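Local atomic coordinates of nucleoporin NUP82 (Saccharomyces cerevisiae, PDB entry 3PBP), a protein that is a component of the yeast nuclear pore complex, whose nucleoporins can serve as structural parts and as docking partners for nuclear transport factors. Residues I376-I381 against I420-L426; P23-F27 against L65-V71; D148-M153 against I164-P169. The protein carries 1 engineered substitution. All blocks are in the same frame, centred on the assembly; numbering follows the deposited sequence.

Contact 1. Residues I376-I381 against I420-L426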
loop_
_atom_site.group_PDB
_atom_site.type_symbol
_atom_site.label_atom_id
_atom_site.label_comp_id
_atom_site.label_asym_id
_atom_site.label_seq_id
_atom_site.Cartn_x
_atom_site.Cartn_y
_atom_site.Cartn_z
ATOM N N ILE A 376 -13.100 -13.904 6.052
ATOM C CA ILE A 376 -13.157 -14.520 7.359
ATOM C C ILE A 376 -13.815 -13.583 8.356
ATOM O O ILE A 376 -13.219 -12.592 8.788
ATOM C CB ILE A 376 -11.749 -14.896 7.851
ATOM C CG1 ILE A 376 -11.196 -16.020 6.972
ATOM C CG2 ILE A 376 -11.792 -15.306 9.320
ATOM C CD1 ILE A 376 -9.858 -16.550 7.413
ATOM N N SER A 377 -15.061 -13.895 8.698
ATOM C CA SER A 377 -15.816 -13.106 9.662
ATOM C C SER A 377 -15.469 -13.625 11.068
ATOM O O SER A 377 -14.340 -14.069 11.303
ATOM C CB SER A 377 -17.318 -13.232 9.385
ATOM O OG SER A 377 -17.618 -12.854 8.049
ATOM N N ASP A 378 -16.417 -13.603 11.998
ATOM C CA ASP A 378 -16.088 -14.055 13.345
ATOM C C ASP A 378 -16.103 -15.558 13.567
ATOM O O ASP A 378 -15.289 -16.084 14.325
ATOM C CB ASP A 378 -16.998 -13.391 14.373
ATOM C CG ASP A 378 -16.237 -12.973 15.612
ATOM O OD1 ASP A 378 -15.209 -13.629 15.915
ATOM O OD2 ASP A 378 -16.667 -11.999 16.275
ATOM N N ASN A 379 -17.028 -16.254 12.921
ATOM C CA ASN A 379 -17.107 -17.697 13.085
ATOM C C ASN A 379 -17.395 -18.373 11.765
ATOM O O ASN A 379 -17.619 -19.584 11.713
ATOM C CB ASN A 379 -18.192 -18.055 14.093
ATOM C CG ASN A 379 -17.948 -17.426 15.439
ATOM O OD1 ASN A 379 -16.891 -17.624 16.047
ATOM N ND2 ASN A 379 -18.921 -16.656 15.917
ATOM N N ILE A 380 -17.394 -17.584 10.700
ATOM C CA ILE A 380 -17.649 -18.119 9.377
ATOM C C ILE A 380 -16.532 -17.766 8.425
ATOM O O ILE A 380 -15.753 -16.843 8.666
ATOM C CB ILE A 380 -18.948 -17.551 8.758
ATOM C CG1 ILE A 380 -20.161 -17.976 9.578
ATOM C CG2 ILE A 380 -19.116 -18.056 7.323
ATOM C CD1 ILE A 380 -21.481 -17.672 8.891
ATOM N N ILE A 381 -16.449 -18.544 7.356
ATOM C CA ILE A 381 -15.504 -18.299 6.291
ATOM C C ILE A 381 -16.488 -18.316 5.152
ATOM O O ILE A 381 -17.042 -19.363 4.826
ATOM C CB ILE A 381 -14.496 -19.442 6.071
ATOM C CG1 ILE A 381 -13.593 -19.598 7.287
ATOM C CG2 ILE A 381 -13.635 -19.139 4.853
ATOM C CD1 ILE A 381 -12.594 -20.721 7.130
ATOM N N ILE A 420 -15.812 -21.534 11.720
ATOM C CA ILE A 420 -14.507 -21.543 12.362
ATOM C C ILE A 420 -14.608 -21.005 13.775
ATOM O O ILE A 420 -15.683 -20.616 14.229
ATOM C CB ILE A 420 -13.504 -20.660 11.610
ATOM C CG1 ILE A 420 -14.040 -19.228 11.555
ATOM C CG2 ILE A 420 -13.266 -21.213 10.225
ATOM C CD1 ILE A 420 -13.044 -18.206 11.081
ATOM N N GLU A 421 -13.469 -20.972 14.455
ATOM C CA GLU A 421 -13.404 -20.481 15.816
ATOM C C GLU A 421 -12.181 -19.606 15.973
ATOM O O GLU A 421 -12.178 -18.649 16.740
ATOM C CB GLU A 421 -13.331 -21.651 16.797
ATOM C CG GLU A 421 -14.651 -21.954 17.483
ATOM C CD GLU A 421 -14.645 -23.292 18.200
ATOM O OE1 GLU A 421 -13.731 -23.529 19.020
ATOM O OE2 GLU A 421 -15.560 -24.107 17.941
ATOM N N ARG A 422 -11.136 -19.948 15.235
ATOM C CA ARG A 422 -9.881 -19.209 15.281
ATOM C C ARG A 422 -9.516 -18.951 13.822
ATOM O O ARG A 422 -9.320 -19.915 13.077
ATOM C CB ARG A 422 -8.797 -20.078 15.929
ATOM C CG ARG A 422 -9.229 -20.795 17.203
ATOM C CD ARG A 422 -8.988 -19.920 18.406
ATOM N NE ARG A 422 -7.607 -19.447 18.428
ATOM C CZ ARG A 422 -7.084 -18.705 19.399
ATOM N NH1 ARG A 422 -7.828 -18.347 20.441
ATOM N NH2 ARG A 422 -5.818 -18.314 19.324
ATOM N N ILE A 423 -9.436 -17.681 13.409
ATOM C CA ILE A 423 -9.087 -17.351 12.019
ATOM C C ILE A 423 -8.150 -18.415 11.452
ATOM O O ILE A 423 -6.932 -18.361 11.652
ATOM C CB ILE A 423 -8.377 -16.000 11.913
ATOM C CG1 ILE A 423 -9.275 -14.892 12.472
ATOM C CG2 ILE A 423 -8.016 -15.726 10.455
ATOM C CD1 ILE A 423 -8.619 -13.510 12.447
ATOM N N PRO A 424 -8.709 -19.396 10.726
ATOM C CA PRO A 424 -7.894 -20.467 10.157
ATOM C C PRO A 424 -6.908 -20.069 9.066
ATOM O O PRO A 424 -6.917 -18.949 8.541
ATOM C CB PRO A 424 -8.943 -21.465 9.670
ATOM C CG PRO A 424 -10.029 -20.575 9.202
ATOM C CD PRO A 424 -10.117 -19.533 10.305
ATOM N N ASN A 425 -6.050 -21.030 8.758
ATOM C CA ASN A 425 -5.020 -20.910 7.753
ATOM C C ASN A 425 -5.611 -21.667 6.555
ATOM O O ASN A 425 -6.020 -22.820 6.690
ATOM C CB ASN A 425 -3.759 -21.591 8.303
ATOM C CG ASN A 425 -2.492 -21.109 7.650
ATOM O OD1 ASN A 425 -2.095 -21.604 6.598
ATOM N ND2 ASN A 425 -1.843 -20.133 8.272
ATOM N N LEU A 426 -5.699 -21.021 5.396
ATOM C CA LEU A 426 -6.251 -21.682 4.215
ATOM C C LEU A 426 -5.189 -22.154 3.235
ATOM O O LEU A 426 -4.069 -21.653 3.222
ATOM C CB LEU A 426 -7.208 -20.754 3.472
ATOM C CG LEU A 426 -8.633 -20.630 3.985
ATOM C CD1 LEU A 426 -8.622 -20.239 5.448
ATOM C CD2 LEU A 426 -9.362 -19.597 3.146
#
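I420 is the centre of a small aliphatic cluster that closes the junction between two blades of the NUP82 β-propeller. I376 and I381, both with CA-to-CB bonds directed at the opposing segment, receive it: I420 CD1 lies 3.6 Å from I376 CG2, and I420 CG2 meets I381 CD1. P424 and L426 extend the cluster, with P424 CG also against I381 CD1 and L426 CD1 4.4 Å from I376 CD1. Farther out, I423 CG2 touches I376 CD1 at 3.7 Å. I364 of the neighbouring strand and L439 of the next blade add to the same apolar layer.

Polar groups appear where strand 372-376 turns back into strand 380-385. S377 N donates to I380 O over 3.0 Å and closes this turn on itself. One hydrogen bond joins the two segments: I420 N donates to N379 O at 2.7 Å, just where the outer strand 413-419 ends and the chain leaves for the innermost strand of the next blade.

The principle illustrated is a division by chemistry. A single backbone hydrogen bond marks the place where the chain leaves strand 413-419, while aliphatic packing, without a salt bridge or any side-chain hydrogen bond between the segments, joins one blade to the next; most of the 403 Å² buried comes from aliphatic residues, I420, I376 and I381 foremost.

Contact 2. Residues P23-F27 against L65-V71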
loop_
_atom_site.group_PDB
_atom_site.type_symbol
_atom_site.label_atom_id
_atom_site.label_comp_id
_atom_site.label_asym_id
_atom_site.label_seq_id
_atom_site.Cartn_x
_atom_site.Cartn_y
_atom_site.Cartn_z
ATOM N N PRO A 23 1.599 -23.409 17.544
ATOM C CA PRO A 23 1.235 -22.776 16.267
ATOM C C PRO A 23 1.355 -23.723 15.063
ATOM O O PRO A 23 2.374 -24.406 14.909
ATOM C CB PRO A 23 2.199 -21.584 16.183
ATOM C CG PRO A 23 3.409 -22.067 16.944
ATOM C CD PRO A 23 2.795 -22.780 18.135
ATOM N N ARG A 24 0.317 -23.762 14.220
ATOM C CA ARG A 24 0.293 -24.629 13.029
ATOM C C ARG A 24 -0.061 -23.900 11.734
ATOM O O ARG A 24 -1.053 -23.169 11.663
ATOM C CB ARG A 24 -0.714 -25.769 13.204
ATOM C CG ARG A 24 -0.395 -26.751 14.308
ATOM C CD ARG A 24 -1.610 -27.603 14.582
ATOM N NE ARG A 24 -1.463 -28.958 14.076
ATOM C CZ ARG A 24 -2.487 -29.750 13.775
ATOM N NH1 ARG A 24 -3.739 -29.312 13.924
ATOM N NH2 ARG A 24 -2.263 -30.983 13.337
ATOM N N TYR A 25 0.734 -24.122 10.696
ATOM C CA TYR A 25 0.470 -23.483 9.418
ATOM C C TYR A 25 0.521 -24.485 8.290
ATOM O O TYR A 25 1.119 -25.544 8.412
ATOM C CB TYR A 25 1.481 -22.379 9.152
ATOM C CG TYR A 25 1.623 -21.407 10.300
ATOM C CD1 TYR A 25 2.423 -21.714 11.408
ATOM C CD2 TYR A 25 0.972 -20.171 10.276
ATOM C CE1 TYR A 25 2.576 -20.811 12.463
ATOM C CE2 TYR A 25 1.118 -19.260 11.327
ATOM C CZ TYR A 25 1.923 -19.588 12.417
ATOM O OH TYR A 25 2.073 -18.694 13.462
ATOM N N ILE A 26 -0.117 -24.137 7.186
ATOM C CA ILE A 26 -0.138 -25.002 6.023
ATOM C C ILE A 26 -0.185 -24.127 4.772
ATOM O O ILE A 26 -0.890 -23.119 4.734
ATOM C CB ILE A 26 -1.362 -25.946 6.064
ATOM C CG1 ILE A 26 -1.328 -26.887 4.860
ATOM C CG2 ILE A 26 -2.658 -25.124 6.113
ATOM C CD1 ILE A 26 -2.468 -27.865 4.835
ATOM N N PHE A 27 0.591 -24.500 3.761
ATOM C CA PHE A 27 0.643 -23.752 2.502
ATOM C C PHE A 27 0.732 -24.764 1.372
ATOM O O PHE A 27 1.128 -25.920 1.589
ATOM C CB PHE A 27 1.888 -22.876 2.446
ATOM C CG PHE A 27 2.112 -22.067 3.679
ATOM C CD1 PHE A 27 1.421 -20.862 3.875
ATOM C CD2 PHE A 27 3.004 -22.513 4.664
ATOM C CE1 PHE A 27 1.616 -20.110 5.032
ATOM C CE2 PHE A 27 3.208 -21.769 5.827
ATOM C CZ PHE A 27 2.509 -20.559 6.013
ATOM N N LEU A 65 8.849 -20.845 17.677
ATOM C CA LEU A 65 7.720 -19.951 17.454
ATOM C C LEU A 65 6.811 -19.821 18.671
ATOM O O LEU A 65 6.801 -20.696 19.541
ATOM C CB LEU A 65 6.883 -20.442 16.261
ATOM C CG LEU A 65 7.524 -20.477 14.874
ATOM C CD1 LEU A 65 6.548 -21.115 13.894
ATOM C CD2 LEU A 65 7.908 -19.066 14.435
ATOM N N ASP A 66 6.073 -18.710 18.738
ATOM C CA ASP A 66 5.087 -18.484 19.794
ATOM C C ASP A 66 3.860 -18.005 19.027
ATOM O O ASP A 66 3.990 -17.592 17.875
ATOM C CB ASP A 66 5.580 -17.464 20.848
ATOM C CG ASP A 66 5.763 -16.055 20.301
ATOM O OD1 ASP A 66 4.770 -15.451 19.839
ATOM O OD2 ASP A 66 6.904 -15.533 20.357
ATOM N N ASP A 67 2.677 -18.071 19.624
ATOM C CA ASP A 67 1.461 -17.671 18.904
ATOM C C ASP A 67 1.411 -16.242 18.389
ATOM O O ASP A 67 0.447 -15.862 17.726
ATOM C CB ASP A 67 0.218 -17.925 19.758
ATOM C CG ASP A 67 0.148 -19.355 20.264
ATOM O OD1 ASP A 67 0.548 -20.267 19.499
ATOM O OD2 ASP A 67 -0.312 -19.564 21.413
ATOM N N THR A 68 2.441 -15.457 18.694
ATOM C CA THR A 68 2.513 -14.067 18.255
ATOM C C THR A 68 3.074 -13.927 16.838
ATOM O O THR A 68 2.847 -12.914 16.163
ATOM C CB THR A 68 3.384 -13.236 19.228
ATOM O OG1 THR A 68 2.673 -13.072 20.457
ATOM C CG2 THR A 68 3.708 -11.852 18.646
ATOM N N PHE A 69 3.807 -14.939 16.394
ATOM C CA PHE A 69 4.401 -14.929 15.065
ATOM C C PHE A 69 3.385 -15.144 13.948
ATOM O O PHE A 69 2.375 -15.819 14.132
ATOM C CB PHE A 69 5.464 -16.031 14.944
ATOM C CG PHE A 69 6.823 -15.626 15.405
ATOM C CD1 PHE A 69 7.081 -15.405 16.753
ATOM C CD2 PHE A 69 7.842 -15.423 14.487
ATOM C CE1 PHE A 69 8.345 -14.978 17.179
ATOM C CE2 PHE A 69 9.113 -14.994 14.900
ATOM C CZ PHE A 69 9.365 -14.770 16.244
ATOM N N HIS A 70 3.670 -14.552 12.792
ATOM C CA HIS A 70 2.857 -14.729 11.590
ATOM C C HIS A 70 3.827 -15.406 10.623
ATOM O O HIS A 70 5.042 -15.143 10.678
ATOM C CB HIS A 70 2.454 -13.399 10.965
ATOM C CG HIS A 70 1.494 -12.594 11.782
ATOM N ND1 HIS A 70 1.834 -12.020 12.988
ATOM C CD2 HIS A 70 0.223 -12.201 11.526
ATOM C CE1 HIS A 70 0.817 -11.303 13.437
ATOM N NE2 HIS A 70 -0.172 -11.397 12.567
ATOM N N VAL A 71 3.332 -16.299 9.772
ATOM C CA VAL A 71 4.227 -16.912 8.790
ATOM C C VAL A 71 3.518 -16.922 7.441
ATOM O O VAL A 71 2.333 -17.271 7.344
ATOM C CB VAL A 71 4.673 -18.366 9.170
ATOM C CG1 VAL A 71 4.986 -18.465 10.645
ATOM C CG2 VAL A 71 3.641 -19.345 8.795
#
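Y25 uses both parts of its phenol at once, which sets this contact apart. V71 CG2 lies over one face of the ring in a CH-pi contact, 3.4 Å from the centroid and 22° off the normal, while at the ring edge Y25 OH donates a hydrogen bond to F69 O at 3.0 Å. The acceptor belongs to the last residue of a type I turn, D66 to F69, closed by F69 N to D66 O (3.0 Å). F27 meets V71 too, but with its ring edge. Farther out, P23 CG rests 3.9 Å from L65 CB.

No backbone hydrogen bond links the segments: side chains bridge two separate sheets, as between adjacent propeller blades. Strand 24-29 edges the first sheet and pairs with strand 34-39; strand 70-73 edges the second and pairs with strand 79-83, whose L80 and L82 back F27, L65 and V71. I26, facing the other way, packs on strand 434-440 of the final blade.

Contact 3. Residues D148-M153 against I164-P169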
loop_
_atom_site.group_PDB
_atom_site.type_symbol
_atom_site.label_atom_id
_atom_site.label_comp_id
_atom_site.label_asym_id
_atom_site.label_seq_id
_atom_site.Cartn_x
_atom_site.Cartn_y
_atom_site.Cartn_z
ATOM N N ASP A 148 5.389 2.768 11.891
ATOM C CA ASP A 148 5.912 3.989 11.293
ATOM C C ASP A 148 5.049 4.521 10.154
ATOM O O ASP A 148 4.968 5.728 9.936
ATOM C CB ASP A 148 7.262 3.675 10.669
ATOM C CG ASP A 148 8.378 4.344 11.355
ATOM O OD1 ASP A 148 8.132 5.424 11.917
ATOM O OD2 ASP A 148 9.503 3.798 11.317
ATOM N N ASP A 149 4.452 3.580 9.419
ATOM C CA ASP A 149 3.662 3.829 8.213
ATOM C C ASP A 149 4.749 3.872 7.141
ATOM O O ASP A 149 4.543 4.261 5.995
ATOM C CB ASP A 149 2.893 5.154 8.271
ATOM C CG ASP A 149 1.659 5.068 9.146
ATOM O OD1 ASP A 149 0.961 4.026 9.082
ATOM O OD2 ASP A 149 1.387 6.045 9.884
ATOM N N THR A 150 5.926 3.448 7.565
ATOM C CA THR A 150 7.093 3.386 6.727
ATOM C C THR A 150 7.035 2.012 6.026
ATOM O O THR A 150 6.619 1.014 6.630
ATOM C CB THR A 150 8.364 3.539 7.626
ATOM O OG1 THR A 150 9.431 4.096 6.858
ATOM C CG2 THR A 150 8.806 2.192 8.202
ATOM N N ILE A 151 7.421 1.963 4.752
ATOM C CA ILE A 151 7.410 0.701 4.000
ATOM C C ILE A 151 8.827 0.433 3.500
ATOM O O ILE A 151 9.404 1.243 2.779
ATOM C CB ILE A 151 6.426 0.772 2.808
ATOM C CG1 ILE A 151 5.013 1.088 3.325
ATOM C CG2 ILE A 151 6.435 -0.551 2.043
ATOM C CD1 ILE A 151 4.024 1.488 2.251
ATOM N N THR A 152 9.383 -0.709 3.878
ATOM C CA THR A 152 10.755 -1.047 3.505
ATOM C C THR A 152 10.922 -2.316 2.661
ATOM O O THR A 152 10.219 -3.318 2.856
ATOM C CB THR A 152 11.618 -1.213 4.789
ATOM O OG1 THR A 152 11.322 -0.142 5.696
ATOM C CG2 THR A 152 13.104 -1.209 4.453
HETATM N N MSE A 153 11.868 -2.273 1.731
HETATM C CA MSE A 153 12.136 -3.428 0.896
HETATM C C MSE A 153 13.528 -3.965 1.188
HETATM O O MSE A 153 14.522 -3.260 1.054
HETATM C CB MSE A 153 12.042 -3.074 -0.584
HETATM C CG MSE A 153 10.642 -2.975 -1.139
HETATM SE SE MSE A 153 10.698 -2.695 -3.070
HETATM C CE MSE A 153 10.698 -0.763 -3.152
ATOM N N ILE A 164 15.718 -0.349 1.140
ATOM C CA ILE A 164 15.109 0.861 0.627
ATOM C C ILE A 164 13.898 1.208 1.470
ATOM O O ILE A 164 13.041 0.360 1.733
ATOM C CB ILE A 164 14.699 0.695 -0.830
ATOM C CG1 ILE A 164 15.937 0.359 -1.656
ATOM C CG2 ILE A 164 14.019 1.976 -1.337
ATOM C CD1 ILE A 164 15.737 0.520 -3.120
ATOM N N VAL A 165 13.842 2.457 1.907
ATOM C CA VAL A 165 12.744 2.890 2.739
ATOM C C VAL A 165 11.915 3.926 2.023
ATOM O O VAL A 165 12.415 4.984 1.638
ATOM C CB VAL A 165 13.253 3.473 4.067
ATOM C CG1 VAL A 165 12.082 3.931 4.916
ATOM C CG2 VAL A 165 14.062 2.424 4.807
ATOM N N LEU A 166 10.638 3.604 1.848
ATOM C CA LEU A 166 9.710 4.491 1.181
ATOM C C LEU A 166 8.729 4.994 2.207
ATOM O O LEU A 166 8.548 4.365 3.252
ATOM C CB LEU A 166 8.969 3.750 0.069
ATOM C CG LEU A 166 9.839 3.068 -0.990
ATOM C CD1 LEU A 166 8.991 2.754 -2.198
ATOM C CD2 LEU A 166 10.981 3.973 -1.406
ATOM N N ASN A 167 8.089 6.117 1.882
ATOM C CA ASN A 167 7.112 6.788 2.744
ATOM C C ASN A 167 7.762 7.163 4.081
ATOM O O ASN A 167 7.209 6.919 5.156
ATOM C CB ASN A 167 5.861 5.906 2.960
ATOM C CG ASN A 167 4.630 6.720 3.362
ATOM O OD1 ASN A 167 4.332 7.756 2.761
ATOM N ND2 ASN A 167 3.907 6.248 4.369
ATOM N N LYS A 168 8.951 7.760 3.991
ATOM C CA LYS A 168 9.706 8.180 5.166
ATOM C C LYS A 168 8.970 9.294 5.895
ATOM O O LYS A 168 8.204 10.054 5.287
ATOM C CB LYS A 168 11.086 8.689 4.756
ATOM C CG LYS A 168 11.947 7.688 4.018
ATOM C CD LYS A 168 13.249 8.337 3.589
ATOM C CE LYS A 168 13.983 7.500 2.547
ATOM N NZ LYS A 168 15.116 8.245 1.912
ATOM N N PRO A 169 9.185 9.406 7.217
ATOM C CA PRO A 169 8.506 10.463 7.970
ATOM C C PRO A 169 8.944 11.854 7.498
ATOM O O PRO A 169 10.056 12.032 6.993
ATOM C CB PRO A 169 8.916 10.172 9.411
ATOM C CG PRO A 169 9.119 8.685 9.416
ATOM C CD PRO A 169 9.865 8.468 8.123
#
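M153, I164 and L166 lose the most surface here, and all three project from the same face of an antiparallel hairpin. M153, modelled as selenomethionine, stands directly opposite I164 in a hydrogen-bonded pair: M153 N donates to I164 O at 2.9 Å and I164 N to M153 O at 3.1 Å. Its side chain then reaches diagonally along the sheet, bringing CE to 4.0 Å from L166 CD1, and F211 packs on both M153 and L166. L166 in turn pairs with I151 through I151 N to L166 O (3.0 Å) and L166 N to I151 O (2.8 Å). Between these two bonded pairs lies T152 opposite V165, a non-hydrogen-bonded pair whose side chains occupy the other face and touch at 3.8 Å, CG2 to CG2.

Beyond L166 the pairing changes character. N167 adopts positive phi and psi, ending the regular strand, and its ND2 donates to D149 O at 2.6 Å, so that a side chain continues what the backbone began. ND2 also bonds to V179 O, while the D149 carboxylate accepts from the backbone nitrogens of D181 and I182, where the next blade begins.

Chemically, then, the outermost strand of this blade pairs with its neighbour by near-linear backbone bonds that set the register, one apolar face packs into the protein, and a side-chain amide takes over where the strand pairing stops.

The contacts sample two blade-to-blade junctions and one within-blade pairing of one β-propeller, the N-terminal domain of NUP82. Contact 2 comes first along the chain and joins the first two blades, contact 3 lies within the third, and contact 1 joins the last two. Although contacts 1 and 2 stand at opposite ends of the sequence, their centres are about 15 Å apart and they touch: N425 OD1 probably accepts a hydrogen bond from I26 N at 3.3 Å, where the ring closes. Contact 3 lies about 31 Å from contact 1 and 26 Å from contact 2, centre to centre. Together they illustrate a closed scaffold whose residues 1-409 form the region found to interact with NUP116.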